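Local coordinates for mucus binding protein (Lactobacillus reuteri, PDB 3I57), which probably helps the bacterium adhere to mucus as a cell-wall-anchored surface protein, this chain being one type 2 repeat that also binds immunoglobulin, at residues 55-60 against 67-72; 143-148 against 173-178. One frame throughout, in Å; residues are numbered along the deposited sequence.

Contact 1: 55-60 against 67-72; sequences AGEKFD and QFYTVI. With CA (calcium ion), chain C.
At the edge of the calcium site of the mucin-binding domain, D60 meets Q67 at the start of strand 67-80, while E57 of the same loop meets Y69. D60 binds the metal through one oxygen: its OD1 is 2.4 Å from the calcium, whereas its OD2 is 3.0 Å from the ion. Waters 1 and 2 are also ligands, and Q2 OE1, D62 O and N65 O complete the shell. Alongside the D60 carboxylate, the Q67 side chain runs the other way, the two flat groups stacked with planes 25° apart and Q67 CG 3.4 Å from D60 OD2.

Further from the ion, the hydroxyl of Y69 donates to the carboxylate of E57, with Y69 OH to E57 OE2 at only 2.5 Å, a very short hydrogen bond. The carboxylate and ring planes are nearly perpendicular (86°), with OE2 meeting the hydroxyl end of the ring obliquely. E57 brings it there by holding CG anti to its own N (chi1 -169°) and then bending at chi2. The Y69 ring also meets F53 edge-to-face.

These two groups of contacts tie the loop to the strand without pairing their backbones. Such a short tyrosine-carboxylate bond would probably stabilise negative charge on E57, while Q67 packs flat against the calcium-binding carboxylate of D60.

Contact 2: 143-148 against 173-178; sequences QSYKAL and QGPTLT
Apolar packing comes first between Y145 and P175, which reach toward each other from the two segments. Y145 CE2 lies 3.6 Å from P175 CD, and the ring atom Y145 CZ is 3.8 Å from that same carbon. Only the delta corner of the proline comes this near, and it meets the aromatic ring obliquely. Y145 reaches across because its CG is turned anti to its carbonyl carbon (chi1 -68°), which carries the ring over from the loop just past strand 142-144.

Close backbone packing follows at G174, where Y145 OH stands 3.3 Å from G174 CA. The two CA atoms, of Y145 and G174, remain 9.3 Å apart, so the length of the tyrosine spans the gap.

The polar interaction of the ring lies outside the pair: Y145 OH is hydrogen-bonded to S167 OG, on strand 162-168, which P175 also touches. L96 and E98 of strand 93-104, with A116 and V118 of strand 112-127, pack around the same aromatic side chain.

With 92 Å² buried over both sides, the contact is small, yet Y145 and G174 are both buried. The ring thus bridges the segments by a few van der Waals contacts, and its hydroxyl is satisfied by S167.

In the fold
Both segments of contact 1 precede those of contact 2 along the chain, and the two belong to different domains, the mucin-binding domain and the Muc B2-like domain. Their centres are 65 Å apart and their nearest atoms about 41 Å, on opposite sides of the chain's centre, so neither touches the other. A mixed sheet nevertheless connects them: strand 67-80 of contact 1 pairs with 112-127, which pairs with 93-104, and that strand runs parallel to 176-183 of contact 2. Strand 142-144 belongs instead to a separate three-stranded sheet. The repeat is therefore elongated, with calcium bound near one end and buried packing between the loops next to strands 142-144 and 176-183 in the other half.

Contact 1: 55-60 against 67-72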
ATOM      1  N   ALA A  55     -25.272  17.253 -21.527  1.00 16.72           N
ATOM      2  CA  ALA A  55     -25.940  16.571 -22.638  1.00 17.74           C
ATOM      3  C   ALA A  55     -26.506  17.569 -23.622  1.00 18.02           C
ATOM      4  O   ALA A  55     -27.237  18.483 -23.232  1.00 19.46           O
ATOM      5  CB  ALA A  55     -27.079  15.669 -22.088  1.00 18.71           C
ATOM      6  N   GLY A  56     -26.172  17.426 -24.900  1.00 18.75           N
ATOM      7  CA  GLY A  56     -26.823  18.246 -25.927  1.00 17.58           C
ATOM      8  C   GLY A  56     -26.473  19.721 -25.905  1.00 16.90           C
ATOM      9  O   GLY A  56     -27.165  20.537 -26.533  1.00 17.47           O
ATOM     10  N   GLU A  57     -25.401  20.064 -25.193  1.00 14.21           N
ATOM     11  CA  GLU A  57     -24.838  21.425 -25.174  1.00 13.77           C
ATOM     12  C   GLU A  57     -24.575  21.927 -26.606  1.00 12.21           C
ATOM     13  O   GLU A  57     -24.098  21.151 -27.438  1.00 10.59           O
ATOM     14  CB  GLU A  57     -23.512  21.401 -24.389  1.00 14.36           C
ATOM     15  CG  GLU A  57     -22.919  22.763 -24.044  1.00 16.27           C
ATOM     16  CD  GLU A  57     -23.582  23.385 -22.834  1.00 18.08           C
ATOM     17  OE1 GLU A  57     -24.696  22.941 -22.494  1.00 18.10           O
ATOM     18  OE2 GLU A  57     -22.988  24.303 -22.228  1.00 21.27           O
ATOM     19  N   LYS A  58     -24.904  23.200 -26.869  1.00 10.47           N
ATOM     20  CA  LYS A  58     -24.576  23.902 -28.125  1.00 11.37           C
ATOM     21  C   LYS A  58     -23.375  24.841 -28.014  1.00 10.24           C
ATOM     22  O   LYS A  58     -23.085  25.376 -26.936  1.00 11.16           O
ATOM     23  CB  LYS A  58     -25.760  24.779 -28.578  1.00 11.79           C
ATOM     24  CG  LYS A  58     -27.044  24.032 -28.839  1.00 15.74           C
ATOM     25  CD  LYS A  58     -28.236  24.988 -29.124  1.00 16.26           C
ATOM     26  CE  LYS A  58     -28.193  26.279 -28.318  1.00 18.94           C
ATOM     27  NZ  LYS A  58     -29.494  27.039 -28.381  1.00 19.94           N
ATOM     28  N   PHE A  59     -22.729  25.112 -29.147  1.00  8.66           N
ATOM     29  CA  PHE A  59     -21.750  26.184 -29.224  1.00  9.95           C
ATOM     30  C   PHE A  59     -22.476  27.523 -28.970  1.00 10.14           C
ATOM     31  O   PHE A  59     -23.571  27.744 -29.501  1.00 10.51           O
ATOM     32  CB  PHE A  59     -21.053  26.229 -30.604  1.00  8.75           C
ATOM     33  CG  PHE A  59     -20.146  25.044 -30.886  1.00  9.26           C
ATOM     34  CD1 PHE A  59     -18.816  25.052 -30.463  1.00  9.00           C
ATOM     35  CD2 PHE A  59     -20.619  23.936 -31.573  1.00  9.92           C
ATOM     36  CE1 PHE A  59     -17.980  23.960 -30.709  1.00 12.27           C
ATOM     37  CE2 PHE A  59     -19.788  22.852 -31.843  1.00  9.86           C
ATOM     38  CZ  PHE A  59     -18.466  22.865 -31.406  1.00 12.38           C
ATOM     39  N   ASP A  60     -21.857  28.393 -28.164  1.00 10.77           N
ATOM     40  CA  ASP A  60     -22.448  29.699 -27.797  1.00 12.56           C
ATOM     41  C   ASP A  60     -22.406  30.741 -28.911  1.00 13.49           C
ATOM     42  O   ASP A  60     -22.015  30.456 -30.025  1.00 12.68           O
ATOM     43  CB  ASP A  60     -21.796  30.287 -26.546  1.00 12.64           C
ATOM     44  CG  ASP A  60     -20.325  30.614 -26.729  1.00 14.21           C
ATOM     45  OD1 ASP A  60     -19.845  30.925 -27.851  1.00 14.99           O
ATOM     46  OD2 ASP A  60     -19.625  30.574 -25.702  1.00 17.33           O
ATOM     47  N   GLN A  67     -15.778  27.955 -24.419  1.00 10.18           N
ATOM     48  CA  GLN A  67     -16.525  27.144 -23.474  1.00  8.94           C
ATOM     49  C   GLN A  67     -15.595  26.076 -22.921  1.00  8.42           C
ATOM     50  O   GLN A  67     -14.913  25.424 -23.690  1.00  9.30           O
ATOM     51  CB  GLN A  67     -17.717  26.489 -24.175  1.00  8.47           C
ATOM     52  CG  GLN A  67     -18.837  27.498 -24.502  1.00  9.85           C
ATOM     53  CD  GLN A  67     -19.807  26.984 -25.549  1.00 11.44           C
ATOM     54  OE1 GLN A  67     -20.740  26.217 -25.248  1.00 13.68           O
ATOM     55  NE2 GLN A  67     -19.599  27.401 -26.770  1.00 10.16           N
ATOM     56  N   PHE A  68     -15.550  25.926 -21.600  1.00  6.68           N
ATOM     57  CA  PHE A  68     -14.753  24.874 -20.970  1.00  7.03           C
ATOM     58  C   PHE A  68     -15.633  23.926 -20.185  1.00  6.83           C
ATOM     59  O   PHE A  68     -16.515  24.380 -19.441  1.00  7.74           O
ATOM     60  CB  PHE A  68     -13.716  25.505 -20.013  1.00  6.99           C
ATOM     61  CG  PHE A  68     -12.716  26.407 -20.716  1.00  7.59           C
ATOM     62  CD1 PHE A  68     -11.450  25.948 -21.021  1.00  7.76           C
ATOM     63  CD2 PHE A  68     -13.052  27.710 -21.074  1.00  8.94           C
ATOM     64  CE1 PHE A  68     -10.499  26.787 -21.670  1.00  8.23           C
ATOM     65  CE2 PHE A  68     -12.128  28.551 -21.730  1.00 10.24           C
ATOM     66  CZ  PHE A  68     -10.866  28.100 -22.028  1.00 11.18           C
ATOM     67  N   TYR A  69     -15.388  22.618 -20.302  1.00  5.87           N
ATOM     68  CA  TYR A  69     -16.119  21.653 -19.488  1.00  5.83           C
ATOM     69  C   TYR A  69     -15.153  20.629 -18.952  1.00  6.22           C
ATOM     70  O   TYR A  69     -14.374  20.061 -19.728  1.00  5.33           O
ATOM     71  CB  TYR A  69     -17.159  20.927 -20.338  1.00  5.51           C
ATOM     72  CG  TYR A  69     -18.083  21.884 -21.004  1.00  7.02           C
ATOM     73  CD1 TYR A  69     -19.122  22.484 -20.291  1.00  9.12           C
ATOM     74  CD2 TYR A  69     -17.886  22.260 -22.334  1.00  8.84           C
ATOM     75  CE1 TYR A  69     -19.957  23.392 -20.893  1.00  9.49           C
ATOM     76  CE2 TYR A  69     -18.738  23.158 -22.944  1.00 10.61           C
ATOM     77  CZ  TYR A  69     -19.761  23.722 -22.221  1.00 11.94           C
ATOM     78  OH  TYR A  69     -20.610  24.621 -22.833  1.00 12.54           O
ATOM     79  N   THR A  70     -15.215  20.382 -17.651  1.00  7.09           N
ATOM     80  CA  THR A  70     -14.330  19.386 -17.025  1.00  7.01           C
ATOM     81  C   THR A  70     -14.995  18.008 -16.860  1.00  7.31           C
ATOM     82  O   THR A  70     -16.227  17.880 -16.722  1.00  7.15           O
ATOM     83  CB  THR A  70     -13.803  19.880 -15.660  1.00  7.54           C
ATOM     84  OG1 THR A  70     -14.908  20.173 -14.803  1.00  7.12           O
ATOM     85  CG2 THR A  70     -12.943  21.156 -15.818  1.00  7.25           C
ATOM     86  N   VAL A  71     -14.170  16.960 -16.947  1.00  6.47           N
ATOM     87  CA  VAL A  71     -14.606  15.617 -16.642  1.00  6.53           C
ATOM     88  C   VAL A  71     -13.656  15.170 -15.547  1.00  6.68           C
ATOM     89  O   VAL A  71     -12.451  15.038 -15.770  1.00  5.74           O
ATOM     90  CB  VAL A  71     -14.492  14.643 -17.870  1.00  6.60           C
ATOM     91  CG1 VAL A  71     -14.970  13.253 -17.483  1.00  7.74           C
ATOM     92  CG2 VAL A  71     -15.359  15.133 -19.032  1.00  7.15           C
ATOM     93  N   ILE A  72     -14.189  14.965 -14.357  1.00  6.02           N
ATOM     94  CA  ILE A  72     -13.322  14.857 -13.198  1.00  6.19           C
ATOM     95  C   ILE A  72     -13.366  13.414 -12.720  1.00  6.07           C
ATOM     96  O   ILE A  72     -14.440  12.830 -12.609  1.00  6.50           O
ATOM     97  CB  ILE A  72     -13.761  15.818 -12.048  1.00  6.22           C
ATOM     98  CG1 ILE A  72     -13.625  17.283 -12.477  1.00  7.57           C
ATOM     99  CG2 ILE A  72     -12.885  15.617 -10.783  1.00  4.73           C
ATOM    100  CD1 ILE A  72     -14.284  18.291 -11.517  1.00 11.76           C
TER
HETATM  101 CA    CA C 186     -17.480  31.248 -27.724  1.00 11.91          CA
HETATM  102  O   HOH W   1     -15.235  30.768 -28.715  1.00 10.94           O
HETATM  103  O   HOH W   2     -17.406  28.891 -27.446  1.00 11.05           O

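Contact 2: 143-148 against 173-178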
ATOM      1  N   GLN A 143       2.747 -11.654  18.078  1.00  8.56           N
ATOM      2  CA  GLN A 143       2.891 -13.062  17.731  1.00  8.83           C
ATOM      3  C   GLN A 143       3.932 -13.707  18.634  1.00  8.58           C
ATOM      4  O   GLN A 143       4.959 -13.096  18.945  1.00  8.04           O
ATOM      5  CB  GLN A 143       3.326 -13.231  16.269  1.00  8.18           C
ATOM      6  CG  GLN A 143       2.279 -12.810  15.220  1.00  7.91           C
ATOM      7  CD  GLN A 143       1.151 -13.852  15.099  1.00 11.70           C
ATOM      8  OE1 GLN A 143       0.173 -13.829  15.864  1.00 13.21           O
ATOM      9  NE2 GLN A 143       1.292 -14.772  14.158  1.00 12.52           N
ATOM     10  N   SER A 144       3.679 -14.954  19.032  1.00  9.58           N
ATOM     11  CA  SER A 144       4.621 -15.662  19.922  1.00 10.72           C
ATOM     12  C   SER A 144       5.550 -16.593  19.135  1.00 10.98           C
ATOM     13  O   SER A 144       5.145 -17.227  18.148  1.00  9.71           O
ATOM     14  CB  SER A 144       3.860 -16.402  21.033  1.00 12.02           C
ATOM     15  OG  SER A 144       2.920 -17.276  20.442  1.00 17.06           O
ATOM     16  N   TYR A 145       6.812 -16.637  19.557  1.00  9.59           N
ATOM     17  CA  TYR A 145       7.814 -17.480  18.925  1.00  9.67           C
ATOM     18  C   TYR A 145       7.612 -18.866  19.459  1.00 10.21           C
ATOM     19  O   TYR A 145       7.078 -19.015  20.550  1.00 10.92           O
ATOM     20  CB  TYR A 145       9.235 -16.983  19.285  1.00  8.26           C
ATOM     21  CG  TYR A 145       9.509 -15.633  18.649  1.00  6.28           C
ATOM     22  CD1 TYR A 145       9.946 -15.552  17.337  1.00  7.07           C
ATOM     23  CD2 TYR A 145       9.287 -14.448  19.348  1.00  7.22           C
ATOM     24  CE1 TYR A 145      10.184 -14.329  16.731  1.00  7.11           C
ATOM     25  CE2 TYR A 145       9.539 -13.196  18.743  1.00  7.19           C
ATOM     26  CZ  TYR A 145       9.983 -13.165  17.431  1.00  6.45           C
ATOM     27  OH  TYR A 145      10.227 -11.952  16.808  1.00  5.75           O
ATOM     28  N   LYS A 146       7.997 -19.863  18.674  1.00 10.53           N
ATOM     29  CA  LYS A 146       8.041 -21.249  19.158  1.00 12.00           C
ATOM     30  C   LYS A 146       8.954 -21.276  20.394  1.00 11.98           C
ATOM     31  O   LYS A 146       9.939 -20.541  20.445  1.00 10.72           O
ATOM     32  CB  LYS A 146       8.634 -22.135  18.068  1.00 12.85           C
ATOM     33  CG  LYS A 146       8.490 -23.625  18.356  1.00 18.02           C
ATOM     34  CD  LYS A 146       9.329 -24.458  17.390  1.00 22.27           C
ATOM     35  CE  LYS A 146       9.273 -25.932  17.793  1.00 25.05           C
ATOM     36  NZ  LYS A 146       7.874 -26.360  18.113  1.00 24.38           N
ATOM     37  N   ALA A 147       8.633 -22.112  21.378  1.00 11.84           N
ATOM     38  CA  ALA A 147       9.528 -22.290  22.528  1.00 12.95           C
ATOM     39  C   ALA A 147      10.880 -22.856  22.133  1.00 12.33           C
ATOM     40  O   ALA A 147      10.977 -23.826  21.373  1.00 12.57           O
ATOM     41  CB  ALA A 147       8.867 -23.172  23.616  1.00 13.61           C
ATOM     42  N   LEU A 148      11.938 -22.252  22.663  1.00 12.04           N
ATOM     43  CA  LEU A 148      13.291 -22.727  22.383  1.00 11.33           C
ATOM     44  C   LEU A 148      13.895 -23.345  23.633  1.00 10.32           C
ATOM     45  O   LEU A 148      14.022 -22.695  24.655  1.00  9.98           O
ATOM     46  CB  LEU A 148      14.165 -21.569  21.903  1.00 11.29           C
ATOM     47  CG  LEU A 148      13.645 -20.866  20.654  1.00 12.27           C
ATOM     48  CD1 LEU A 148      14.624 -19.800  20.174  1.00 12.83           C
ATOM     49  CD2 LEU A 148      13.362 -21.888  19.533  1.00 10.67           C
ATOM     50  N   GLN A 173      12.505  -5.486  14.716  1.00  8.34           N
ATOM     51  CA  GLN A 173      13.276  -6.734  14.785  1.00  9.15           C
ATOM     52  C   GLN A 173      12.794  -7.519  15.975  1.00  8.63           C
ATOM     53  O   GLN A 173      12.249  -6.934  16.918  1.00  7.71           O
ATOM     54  CB  GLN A 173      14.766  -6.448  14.932  1.00 10.07           C
ATOM     55  CG  GLN A 173      15.099  -5.695  16.220  1.00 13.62           C
ATOM     56  CD  GLN A 173      16.449  -4.996  16.134  1.00 20.27           C
ATOM     57  OE1 GLN A 173      16.624  -4.080  15.317  1.00 20.80           O
ATOM     58  NE2 GLN A 173      17.413  -5.432  16.961  1.00 18.69           N
ATOM     59  N   GLY A 174      12.973  -8.836  15.913  1.00  8.01           N
ATOM     60  CA  GLY A 174      12.635  -9.709  17.040  1.00  8.52           C
ATOM     61  C   GLY A 174      13.673  -9.583  18.140  1.00  8.31           C
ATOM     62  O   GLY A 174      14.650  -8.851  17.989  1.00  9.79           O
ATOM     63  N   PRO A 175      13.468 -10.271  19.272  1.00  8.22           N
ATOM     64  CA  PRO A 175      14.372 -10.060  20.412  1.00  8.20           C
ATOM     65  C   PRO A 175      15.653 -10.841  20.249  1.00  8.48           C
ATOM     66  O   PRO A 175      15.647 -11.902  19.629  1.00  8.06           O
ATOM     67  CB  PRO A 175      13.591 -10.658  21.586  1.00  7.88           C
ATOM     68  CG  PRO A 175      12.784 -11.771  20.959  1.00  8.54           C
ATOM     69  CD  PRO A 175      12.367 -11.196  19.593  1.00  7.87           C
ATOM     70  N   THR A 176      16.734 -10.367  20.862  1.00  8.00           N
ATOM     71  CA  THR A 176      17.972 -11.136  20.896  1.00  8.41           C
ATOM     72  C   THR A 176      18.386 -11.182  22.355  1.00  6.97           C
ATOM     73  O   THR A 176      18.448 -10.123  23.010  1.00  8.19           O
ATOM     74  CB  THR A 176      19.073 -10.460  20.064  1.00  8.44           C
ATOM     75  OG1 THR A 176      18.716 -10.508  18.669  1.00 10.99           O
ATOM     76  CG2 THR A 176      20.382 -11.210  20.254  1.00  9.95           C
ATOM     77  N   LEU A 177      18.624 -12.376  22.890  1.00  7.27           N
ATOM     78  CA  LEU A 177      18.834 -12.499  24.325  1.00  7.90           C
ATOM     79  C   LEU A 177      19.827 -13.589  24.586  1.00  8.28           C
ATOM     80  O   LEU A 177      20.122 -14.347  23.696  1.00  7.99           O
ATOM     81  CB  LEU A 177      17.508 -12.779  25.052  1.00  8.42           C
ATOM     82  CG  LEU A 177      16.800 -14.090  24.728  1.00  9.18           C
ATOM     83  CD1 LEU A 177      17.086 -15.163  25.776  1.00 11.57           C
ATOM     84  CD2 LEU A 177      15.277 -13.875  24.623  1.00 10.00           C
ATOM     85  N   THR A 178      20.377 -13.627  25.793  1.00  8.43           N
ATOM     86  CA  THR A 178      21.403 -14.595  26.129  1.00  8.86           C
ATOM     87  C   THR A 178      20.993 -15.419  27.337  1.00  9.02           C
ATOM     88  O   THR A 178      20.601 -14.875  28.357  1.00  9.94           O
ATOM     89  CB  THR A 178      22.734 -13.893  26.476  1.00  8.97           C
ATOM     90  OG1 THR A 178      23.156 -13.097  25.367  1.00  8.03           O
ATOM     91  CG2 THR A 178      23.817 -14.956  26.769  1.00  9.08           C
TER